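Putative agmatine deiminase (Streptococcus mutans, PDB 2EWO) probably catalyses the hydrolysis of agmatine to N-carbamoylputrescine and ammonia. Local coordinates at residues A[255-259]-A[270-274]; A[240-245]-A[275-279]; A[62-68]-A[86-92]. Residues are numbered along the deposited sequence.

Contact 1. Residues A[255-259]-A[270-274]; sequences YDFLS and KVHKM
Backbone first: residues 255-259 form the last turn of helix 248-259, with Ser259 N bonded to Tyr255 O at 3.0 Å, while 270-274 is extended, its start a weakly bonded strand at 270-271. Among CA atoms, Ser259 and Val271 are nearest, 5.8 Å apart; no hydrogen bond crosses between the segments.

Apolar packing carries the contact. Val271 points toward the helix, its CG2 3.8 Å from Leu258 CB; the same methyl is in van der Waals contact with the helix backbone, 3.3 Å from Ser259 N. Its CG1 makes a CH-pi contact over the face of the Tyr255 ring, 4.0 Å from the centroid and 12° off the normal; chi1 t places that ring. Lys273, extended, brings CE to 3.2 Å from Tyr255 CE2.

A side-chain bond within the helix adds to this: Ser259 OG, chi1 p, donates to Tyr255 O at 2.6 Å.

This is helix-on-strand packing within the beta-alpha-beta unit 234-237, 248-259, 270-271. Without cross-segment hydrogen bonds, the fit depends on van der Waals and CH-pi contact.

Contact 2. Residues A[240-245]-A[275-279]; sequences TDDKEH and CVTKE
A single salt bridge spans two segments that both lack regular secondary structure: Lys278 NZ donates to Asp242 OD2 at 2.9 Å. What makes it unusual is the path of the lysine, whose CA-to-CB bond points away from residues 240-245. The chain must therefore bend back, and chi1 t, chi2 p, chi3 m and chi4 m bring the ammonium to the carboxylate.

The backbones stay well separated, with CA atoms 6.4 Å apart at Thr240 and Cys275 and 8.1 Å at His245 and Lys278. Residues 240-245 are folded by local bonds. Thr240, chi1 t, accepts at OG1 from Asp242 N (3.3 Å), an ST turn; His245 N bonds to Asp242 O at 3.1 Å, and Glu244 N makes a weak bond to Asp242 OD1 at 3.4 Å. Across from them, Val276 is extended, with phi/psi of -118/153.

Side chains fill the gap. Val276, chi1 m, sets CG2 3.5 Å from Thr240 CB and 3.4 Å from His245 NE2. The imidazole, with chi1 t and chi2 near 59°, also places CE1 3.3 Å from Thr277 O, and its ring meets that of Phe247.

This is a contact between two loops, joining the connection between strand 234-237 and helix 248-259 to the chain that follows strand 270-271. Elsewhere in the chain, Asp325 accepts hydrogen bonds from Lys278 N and Glu279 N. The chemistry implies that one charged pair and the van der Waals contacts of Val276 with Thr240 and His245 together hold the two loops, without any backbone-to-backbone bond between them.

Contact 3. Residues A[62-68]-A[86-92]; sequences VSLCVPP and IRIIEMT
Two neighbouring parallel strands, 62-66 and 86-90, make this buried contact in a mixed sheet, where 86-90 is an outermost strand within the chain and 62-66 has strand 24-29 on its other side. Their axes approach to 4.7 Å and cross at -30°. The register pairs Val62 with Ile86, Ser63 with Arg87, Leu64 with Ile88, Cys65 with Ile89 and Val66 with Glu90, at CA separations of 4.7 to 5.3 Å.

Bonding follows the parallel pattern: Arg87 N to Val62 O (2.9 Å), Leu64 N to Arg87 O (2.9 Å), Ile89 N to Leu64 O (3.0 Å), Val66 N to Ile89 O (3.1 Å) and Met91 N to Val66 O (3.0 Å). Both residues after Val66 are prolines, with no amide hydrogen to donate; Pro67 N lies 3.0 Å from Met91 O without a bond.

Helix 71-79 connects the strands in a beta-alpha-beta crossover and covers the face bearing Val66, Ile86 and Ile88, touching these residues through Ala74, Val78 and Leu75. On that face Val62 CG2 meets Ile86 CG1 at 3.9 Å and Val66 CG2 meets Ile88 CG2 at 4.2 Å. On the other face Ile89, chi1 p, brings CD1 to 3.2 Å from Cys65 SG, and Arg87 NE donates to Ser63 OG at 3.1 Å.

Beyond the strand ends, Pro68 CG lies 2.9 Å from Glu90 OE2. The second subunit meets strand 86-90 and the residues after it: Glu90 OE1 forms a salt bridge with Lys143 of that subunit and accepts from its Thr92 N, while Ile88 N donates to its Glu146.

In the fold
Contacts 1 and 2 belong to one region: residues 270-274 run directly into 275-279, the centres are 16 Å apart, and contact 1 is nested inside the loop closed by contact 2. Helix 248-259 is thus tied to the returning chain at its C-terminal end by 270-274, while the loop leading into it meets 275-279. Contact 3 closes earlier in the sequence and lies on the opposite side of the chain's centre, its own centre 37 Å from the centres of contacts 1 and 2; its nearest atoms are about 21 Å from contact 1 and about 24 Å from contact 2. Contact 3 alone reaches another subunit of the four-chain assembly. Contact 1 packs helix on strand, whereas contact 3 pairs two strands.

Contact 1. Residues A[255-259]-A[270-274]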
loop_
_atom_site.group_PDB
_atom_site.type_symbol
_atom_site.label_atom_id
_atom_site.label_comp_id
_atom_site.label_asym_id
_atom_site.label_seq_id
_atom_site.Cartn_x
_atom_site.Cartn_y
_atom_site.Cartn_z
ATOM N N TYR A 255 -45.311 -7.640 -7.324
ATOM C CA TYR A 255 -46.066 -8.884 -7.448
ATOM C C TYR A 255 -47.131 -8.770 -8.534
ATOM O O TYR A 255 -47.304 -9.681 -9.351
ATOM C CB TYR A 255 -46.705 -9.241 -6.102
ATOM C CG TYR A 255 -47.227 -10.657 -6.029
ATOM C CD1 TYR A 255 -48.209 -11.107 -6.915
ATOM C CD2 TYR A 255 -46.744 -11.547 -5.070
ATOM C CE1 TYR A 255 -48.700 -12.404 -6.852
ATOM C CE2 TYR A 255 -47.228 -12.852 -4.995
ATOM C CZ TYR A 255 -48.209 -13.273 -5.894
ATOM O OH TYR A 255 -48.709 -14.556 -5.844
ATOM N N ASP A 256 -47.837 -7.645 -8.544
ATOM C CA ASP A 256 -48.870 -7.415 -9.536
ATOM C C ASP A 256 -48.255 -7.371 -10.929
ATOM O O ASP A 256 -48.825 -7.901 -11.886
ATOM C CB ASP A 256 -49.607 -6.112 -9.232
ATOM C CG ASP A 256 -50.283 -6.140 -7.873
ATOM O OD1 ASP A 256 -50.996 -7.132 -7.591
ATOM O OD2 ASP A 256 -50.109 -5.175 -7.089
ATOM N N PHE A 257 -47.088 -6.742 -11.034
ATOM C CA PHE A 257 -46.390 -6.636 -12.306
ATOM C C PHE A 257 -45.914 -7.996 -12.795
ATOM O O PHE A 257 -46.080 -8.350 -13.964
ATOM C CB PHE A 257 -45.173 -5.737 -12.173
ATOM C CG PHE A 257 -44.305 -5.730 -13.390
ATOM C CD1 PHE A 257 -44.623 -4.923 -14.473
ATOM C CD2 PHE A 257 -43.168 -6.533 -13.458
ATOM C CE1 PHE A 257 -43.819 -4.906 -15.611
ATOM C CE2 PHE A 257 -42.354 -6.527 -14.592
ATOM C CZ PHE A 257 -42.679 -5.709 -15.672
ATOM N N LEU A 258 -45.292 -8.739 -11.886
ATOM C CA LEU A 258 -44.755 -10.060 -12.182
ATOM C C LEU A 258 -45.823 -11.018 -12.675
ATOM O O LEU A 258 -45.740 -11.548 -13.791
ATOM C CB LEU A 258 -44.097 -10.630 -10.925
ATOM C CG LEU A 258 -42.567 -10.597 -10.850
ATOM C CD1 LEU A 258 -42.038 -9.246 -11.327
ATOM C CD2 LEU A 258 -42.135 -10.897 -9.413
ATOM N N SER A 259 -46.823 -11.233 -11.825
ATOM C CA SER A 259 -47.943 -12.128 -12.115
ATOM C C SER A 259 -48.657 -11.826 -13.446
ATOM O O SER A 259 -49.182 -12.733 -14.096
ATOM C CB SER A 259 -48.938 -12.062 -10.962
ATOM O OG SER A 259 -49.270 -10.714 -10.705
ATOM N N LYS A 270 -45.100 -18.165 -13.146
ATOM C CA LYS A 270 -45.641 -18.749 -11.930
ATOM C C LYS A 270 -44.975 -18.071 -10.740
ATOM O O LYS A 270 -44.039 -18.612 -10.154
ATOM C CB LYS A 270 -45.354 -20.251 -11.903
ATOM C CG LYS A 270 -45.904 -20.958 -10.686
ATOM C CD LYS A 270 -45.451 -22.400 -10.643
ATOM C CE LYS A 270 -46.146 -23.155 -9.523
ATOM N NZ LYS A 270 -45.934 -22.496 -8.204
ATOM N N VAL A 271 -45.455 -16.882 -10.390
ATOM C CA VAL A 271 -44.901 -16.104 -9.276
ATOM C C VAL A 271 -44.977 -16.806 -7.909
ATOM O O VAL A 271 -46.005 -17.379 -7.561
ATOM C CB VAL A 271 -45.635 -14.747 -9.140
ATOM C CG1 VAL A 271 -44.965 -13.900 -8.066
ATOM C CG2 VAL A 271 -45.663 -14.030 -10.478
ATOM N N HIS A 272 -43.896 -16.763 -7.136
ATOM C CA HIS A 272 -43.921 -17.378 -5.812
ATOM C C HIS A 272 -43.983 -16.312 -4.743
ATOM O O HIS A 272 -44.095 -15.126 -5.045
ATOM C CB HIS A 272 -42.704 -18.264 -5.560
ATOM C CG HIS A 272 -42.782 -19.596 -6.229
ATOM N ND1 HIS A 272 -42.097 -20.700 -5.772
ATOM C CD2 HIS A 272 -43.449 -19.998 -7.336
ATOM C CE1 HIS A 272 -42.336 -21.726 -6.568
ATOM N NE2 HIS A 272 -43.154 -21.326 -7.525
ATOM N N LYS A 273 -43.910 -16.735 -3.488
ATOM C CA LYS A 273 -43.978 -15.782 -2.405
ATOM C C LYS A 273 -42.932 -15.981 -1.324
ATOM O O LYS A 273 -42.866 -17.031 -0.686
ATOM C CB LYS A 273 -45.370 -15.791 -1.774
ATOM C CG LYS A 273 -46.424 -15.012 -2.550
ATOM C CD LYS A 273 -47.680 -14.856 -1.708
ATOM C CE LYS A 273 -48.784 -14.117 -2.439
ATOM N NZ LYS A 273 -49.980 -13.931 -1.565
HETATM N N MSE A 274 -42.114 -14.953 -1.130
HETATM C CA MSE A 274 -41.076 -14.959 -0.109
HETATM C C MSE A 274 -41.616 -14.037 0.979
HETATM O O MSE A 274 -42.506 -13.231 0.720
HETATM C CB MSE A 274 -39.769 -14.393 -0.688
HETATM C CG MSE A 274 -38.547 -14.466 0.244
HETATM SE SE MSE A 274 -37.927 -16.303 0.616
HETATM C CE MSE A 274 -37.346 -16.766 -1.189
#

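Contact 2. Residues A[240-245]-A[275-279]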
loop_
_atom_site.group_PDB
_atom_site.type_symbol
_atom_site.label_atom_id
_atom_site.label_comp_id
_atom_site.label_asym_id
_atom_site.label_seq_id
_atom_site.Cartn_x
_atom_site.Cartn_y
_atom_site.Cartn_z
ATOM N N THR A 240 -45.812 -9.184 1.424
ATOM C CA THR A 240 -46.353 -9.035 2.773
ATOM C C THR A 240 -47.701 -8.340 2.664
ATOM O O THR A 240 -47.965 -7.644 1.684
ATOM C CB THR A 240 -45.419 -8.190 3.685
ATOM O OG1 THR A 240 -46.004 -8.071 4.990
ATOM C CG2 THR A 240 -45.200 -6.797 3.102
ATOM N N ASP A 241 -48.559 -8.533 3.659
ATOM C CA ASP A 241 -49.873 -7.904 3.636
ATOM C C ASP A 241 -49.928 -6.732 4.597
ATOM O O ASP A 241 -50.863 -5.928 4.567
ATOM C CB ASP A 241 -50.949 -8.936 3.966
ATOM C CG ASP A 241 -51.230 -9.859 2.793
ATOM O OD1 ASP A 241 -51.799 -9.377 1.787
ATOM O OD2 ASP A 241 -50.871 -11.057 2.869
ATOM N N ASP A 242 -48.904 -6.634 5.438
ATOM C CA ASP A 242 -48.815 -5.556 6.409
ATOM C C ASP A 242 -48.754 -4.228 5.682
ATOM O O ASP A 242 -47.713 -3.848 5.144
ATOM C CB ASP A 242 -47.567 -5.711 7.261
ATOM C CG ASP A 242 -47.785 -5.248 8.670
ATOM O OD1 ASP A 242 -48.343 -4.135 8.850
ATOM O OD2 ASP A 242 -47.403 -6.007 9.592
ATOM N N LYS A 243 -49.870 -3.512 5.678
ATOM C CA LYS A 243 -49.942 -2.234 4.988
ATOM C C LYS A 243 -49.151 -1.119 5.670
ATOM O O LYS A 243 -49.215 0.044 5.257
ATOM C CB LYS A 243 -51.404 -1.829 4.825
ATOM C CG LYS A 243 -52.226 -2.857 4.067
ATOM C CD LYS A 243 -53.695 -2.499 4.095
ATOM C CE LYS A 243 -54.540 -3.567 3.424
ATOM N NZ LYS A 243 -55.984 -3.239 3.545
ATOM N N GLU A 244 -48.403 -1.480 6.710
ATOM C CA GLU A 244 -47.577 -0.521 7.449
ATOM C C GLU A 244 -46.099 -0.942 7.424
ATOM O O GLU A 244 -45.261 -0.400 8.157
ATOM C CB GLU A 244 -48.069 -0.400 8.898
ATOM C CG GLU A 244 -49.531 0.036 9.042
ATOM C CD GLU A 244 -49.848 1.307 8.272
ATOM O OE1 GLU A 244 -49.122 2.309 8.451
ATOM O OE2 GLU A 244 -50.830 1.309 7.495
ATOM N N HIS A 245 -45.801 -1.924 6.577
ATOM C CA HIS A 245 -44.440 -2.425 6.419
ATOM C C HIS A 245 -43.753 -1.596 5.333
ATOM O O HIS A 245 -44.313 -1.408 4.243
ATOM C CB HIS A 245 -44.444 -3.903 6.016
ATOM C CG HIS A 245 -43.072 -4.504 5.941
ATOM N ND1 HIS A 245 -42.216 -4.533 7.023
ATOM C CD2 HIS A 245 -42.397 -5.073 4.914
ATOM C CE1 HIS A 245 -41.074 -5.093 6.666
ATOM N NE2 HIS A 245 -41.157 -5.430 5.392
ATOM N N CYS A 275 -41.101 -14.151 2.197
ATOM C CA CYS A 275 -41.568 -13.286 3.269
ATOM C C CYS A 275 -40.527 -12.218 3.559
ATOM O O CYS A 275 -39.379 -12.312 3.114
ATOM C CB CYS A 275 -41.812 -14.095 4.539
ATOM S SG CYS A 275 -40.294 -14.687 5.310
ATOM N N VAL A 276 -40.947 -11.206 4.309
ATOM C CA VAL A 276 -40.078 -10.107 4.706
ATOM C C VAL A 276 -39.974 -10.105 6.228
ATOM O O VAL A 276 -40.884 -10.570 6.916
ATOM C CB VAL A 276 -40.636 -8.728 4.234
ATOM C CG1 VAL A 276 -40.493 -8.589 2.723
ATOM C CG2 VAL A 276 -42.095 -8.579 4.642
ATOM N N THR A 277 -38.868 -9.594 6.757
ATOM C CA THR A 277 -38.700 -9.543 8.204
ATOM C C THR A 277 -39.874 -8.784 8.831
ATOM O O THR A 277 -40.575 -8.036 8.147
ATOM C CB THR A 277 -37.371 -8.848 8.588
ATOM O OG1 THR A 277 -37.252 -7.610 7.878
ATOM C CG2 THR A 277 -36.192 -9.737 8.258
ATOM N N LYS A 278 -40.100 -9.001 10.122
ATOM C CA LYS A 278 -41.180 -8.327 10.838
ATOM C C LYS A 278 -40.517 -7.263 11.717
ATOM O O LYS A 278 -41.180 -6.407 12.302
ATOM C CB LYS A 278 -41.961 -9.335 11.697
ATOM C CG LYS A 278 -43.371 -8.893 12.153
ATOM C CD LYS A 278 -44.446 -9.002 11.051
ATOM C CE LYS A 278 -44.440 -7.809 10.084
ATOM N NZ LYS A 278 -44.819 -6.510 10.723
ATOM N N GLU A 279 -39.190 -7.337 11.791
ATOM C CA GLU A 279 -38.375 -6.403 12.562
ATOM C C GLU A 279 -37.093 -6.082 11.802
ATOM O O GLU A 279 -36.248 -6.956 11.585
ATOM C CB GLU A 279 -38.010 -6.992 13.919
ATOM C CG GLU A 279 -39.072 -6.803 14.980
ATOM C CD GLU A 279 -39.344 -5.338 15.279
ATOM O OE1 GLU A 279 -38.371 -4.604 15.577
ATOM O OE2 GLU A 279 -40.526 -4.929 15.224
#

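Contact 3. Residues A[62-68]-A[86-92]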
loop_
_atom_site.group_PDB
_atom_site.type_symbol
_atom_site.label_atom_id
_atom_site.label_comp_id
_atom_site.label_asym_id
_atom_site.label_seq_id
_atom_site.Cartn_x
_atom_site.Cartn_y
_atom_site.Cartn_z
ATOM N N VAL A 62 -15.125 -22.758 -3.438
ATOM C CA VAL A 62 -15.204 -21.316 -3.265
ATOM C C VAL A 62 -13.858 -20.675 -3.544
ATOM O O VAL A 62 -12.807 -21.189 -3.134
ATOM C CB VAL A 62 -15.585 -20.907 -1.833
ATOM C CG1 VAL A 62 -15.916 -19.428 -1.817
ATOM C CG2 VAL A 62 -16.745 -21.738 -1.322
ATOM N N SER A 63 -13.915 -19.536 -4.239
ATOM C CA SER A 63 -12.739 -18.731 -4.605
ATOM C C SER A 63 -12.824 -17.425 -3.842
ATOM O O SER A 63 -13.405 -16.454 -4.306
ATOM C CB SER A 63 -12.723 -18.446 -6.107
ATOM O OG SER A 63 -12.332 -19.605 -6.828
ATOM N N LEU A 64 -12.233 -17.430 -2.660
ATOM C CA LEU A 64 -12.215 -16.291 -1.763
ATOM C C LEU A 64 -11.056 -15.335 -2.104
ATOM O O LEU A 64 -9.893 -15.664 -1.870
ATOM C CB LEU A 64 -12.070 -16.836 -0.343
ATOM C CG LEU A 64 -12.334 -15.904 0.824
ATOM C CD1 LEU A 64 -13.790 -15.487 0.769
ATOM C CD2 LEU A 64 -11.998 -16.580 2.131
ATOM N N CYS A 65 -11.360 -14.156 -2.645
ATOM C CA CYS A 65 -10.308 -13.203 -3.016
ATOM C C CYS A 65 -10.093 -12.109 -1.989
ATOM O O CYS A 65 -10.933 -11.229 -1.845
ATOM C CB CYS A 65 -10.659 -12.549 -4.340
ATOM S SG CYS A 65 -11.295 -13.719 -5.508
ATOM N N VAL A 66 -8.970 -12.124 -1.285
ATOM C CA VAL A 66 -8.793 -11.075 -0.293
ATOM C C VAL A 66 -7.599 -10.156 -0.532
ATOM O O VAL A 66 -6.564 -10.568 -1.078
ATOM C CB VAL A 66 -8.731 -11.668 1.156
ATOM C CG1 VAL A 66 -9.701 -12.827 1.268
ATOM C CG2 VAL A 66 -7.321 -12.103 1.519
ATOM N N PRO A 67 -7.757 -8.870 -0.176
ATOM C CA PRO A 67 -6.691 -7.895 -0.340
ATOM C C PRO A 67 -5.478 -8.449 0.359
ATOM O O PRO A 67 -5.617 -9.196 1.313
ATOM C CB PRO A 67 -7.257 -6.664 0.354
ATOM C CG PRO A 67 -8.680 -6.718 -0.057
ATOM C CD PRO A 67 -9.025 -8.187 0.143
ATOM N N PRO A 68 -4.278 -8.102 -0.127
ATOM C CA PRO A 68 -2.955 -8.500 0.361
ATOM C C PRO A 68 -2.725 -8.271 1.849
ATOM O O PRO A 68 -1.939 -8.976 2.473
ATOM C CB PRO A 68 -2.026 -7.655 -0.486
ATOM C CG PRO A 68 -2.766 -7.595 -1.786
ATOM C CD PRO A 68 -4.152 -7.283 -1.345
ATOM N N ILE A 86 -11.962 -24.604 -0.506
ATOM C CA ILE A 86 -11.936 -23.152 -0.513
ATOM C C ILE A 86 -10.499 -22.670 -0.751
ATOM O O ILE A 86 -9.586 -23.018 0.014
ATOM C CB ILE A 86 -12.431 -22.590 0.839
ATOM C CG1 ILE A 86 -13.890 -22.975 1.066
ATOM C CG2 ILE A 86 -12.277 -21.083 0.877
ATOM C CD1 ILE A 86 -14.436 -22.512 2.403
ATOM N N ARG A 87 -10.291 -21.893 -1.818
ATOM C CA ARG A 87 -8.959 -21.354 -2.121
ATOM C C ARG A 87 -8.929 -19.845 -1.932
ATOM O O ARG A 87 -9.844 -19.129 -2.347
ATOM C CB ARG A 87 -8.527 -21.682 -3.557
ATOM C CG ARG A 87 -9.329 -21.005 -4.659
ATOM C CD ARG A 87 -8.679 -21.271 -6.008
ATOM N NE ARG A 87 -9.442 -20.727 -7.131
ATOM C CZ ARG A 87 -9.059 -20.823 -8.401
ATOM N NH1 ARG A 87 -7.927 -21.438 -8.701
ATOM N NH2 ARG A 87 -9.805 -20.312 -9.371
ATOM N N ILE A 88 -7.867 -19.368 -1.301
ATOM C CA ILE A 88 -7.713 -17.944 -1.062
ATOM C C ILE A 88 -6.760 -17.342 -2.091
ATOM O O ILE A 88 -5.561 -17.618 -2.055
ATOM C CB ILE A 88 -7.137 -17.667 0.342
ATOM C CG1 ILE A 88 -8.064 -18.226 1.432
ATOM C CG2 ILE A 88 -6.983 -16.189 0.534
ATOM C CD1 ILE A 88 -8.039 -19.746 1.576
ATOM N N ILE A 89 -7.288 -16.548 -3.023
ATOM C CA ILE A 89 -6.440 -15.893 -4.028
ATOM C C ILE A 89 -6.292 -14.426 -3.659
ATOM O O ILE A 89 -7.245 -13.797 -3.201
ATOM C CB ILE A 89 -7.011 -15.971 -5.490
ATOM C CG1 ILE A 89 -8.435 -15.425 -5.545
ATOM C CG2 ILE A 89 -6.960 -17.405 -6.005
ATOM C CD1 ILE A 89 -9.459 -16.321 -4.867
ATOM N N GLU A 90 -5.098 -13.879 -3.850
ATOM C CA GLU A 90 -4.859 -12.480 -3.523
ATOM C C GLU A 90 -5.516 -11.540 -4.520
ATOM O O GLU A 90 -5.265 -11.642 -5.721
ATOM C CB GLU A 90 -3.373 -12.187 -3.509
ATOM C CG GLU A 90 -3.085 -10.837 -2.932
ATOM C CD GLU A 90 -1.837 -10.241 -3.503
ATOM O OE1 GLU A 90 -0.772 -10.871 -3.366
ATOM O OE2 GLU A 90 -1.928 -9.146 -4.095
HETATM N N MSE A 91 -6.345 -10.623 -4.025
HETATM C CA MSE A 91 -7.002 -9.657 -4.897
HETATM C C MSE A 91 -7.432 -8.404 -4.148
HETATM O O MSE A 91 -8.086 -8.505 -3.118
HETATM C CB MSE A 91 -8.216 -10.287 -5.562
HETATM C CG MSE A 91 -8.755 -9.469 -6.699
HETATM SE SE MSE A 91 -10.121 -10.376 -7.742
HETATM C CE MSE A 91 -9.245 -12.077 -8.061
ATOM N N THR A 92 -7.057 -7.227 -4.661
ATOM C CA THR A 92 -7.417 -5.943 -4.034
ATOM C C THR A 92 -8.823 -5.493 -4.438
ATOM O O THR A 92 -9.279 -5.782 -5.543
ATOM C CB THR A 92 -6.451 -4.784 -4.432
ATOM O OG1 THR A 92 -6.610 -4.483 -5.819
ATOM C CG2 THR A 92 -5.015 -5.144 -4.161
#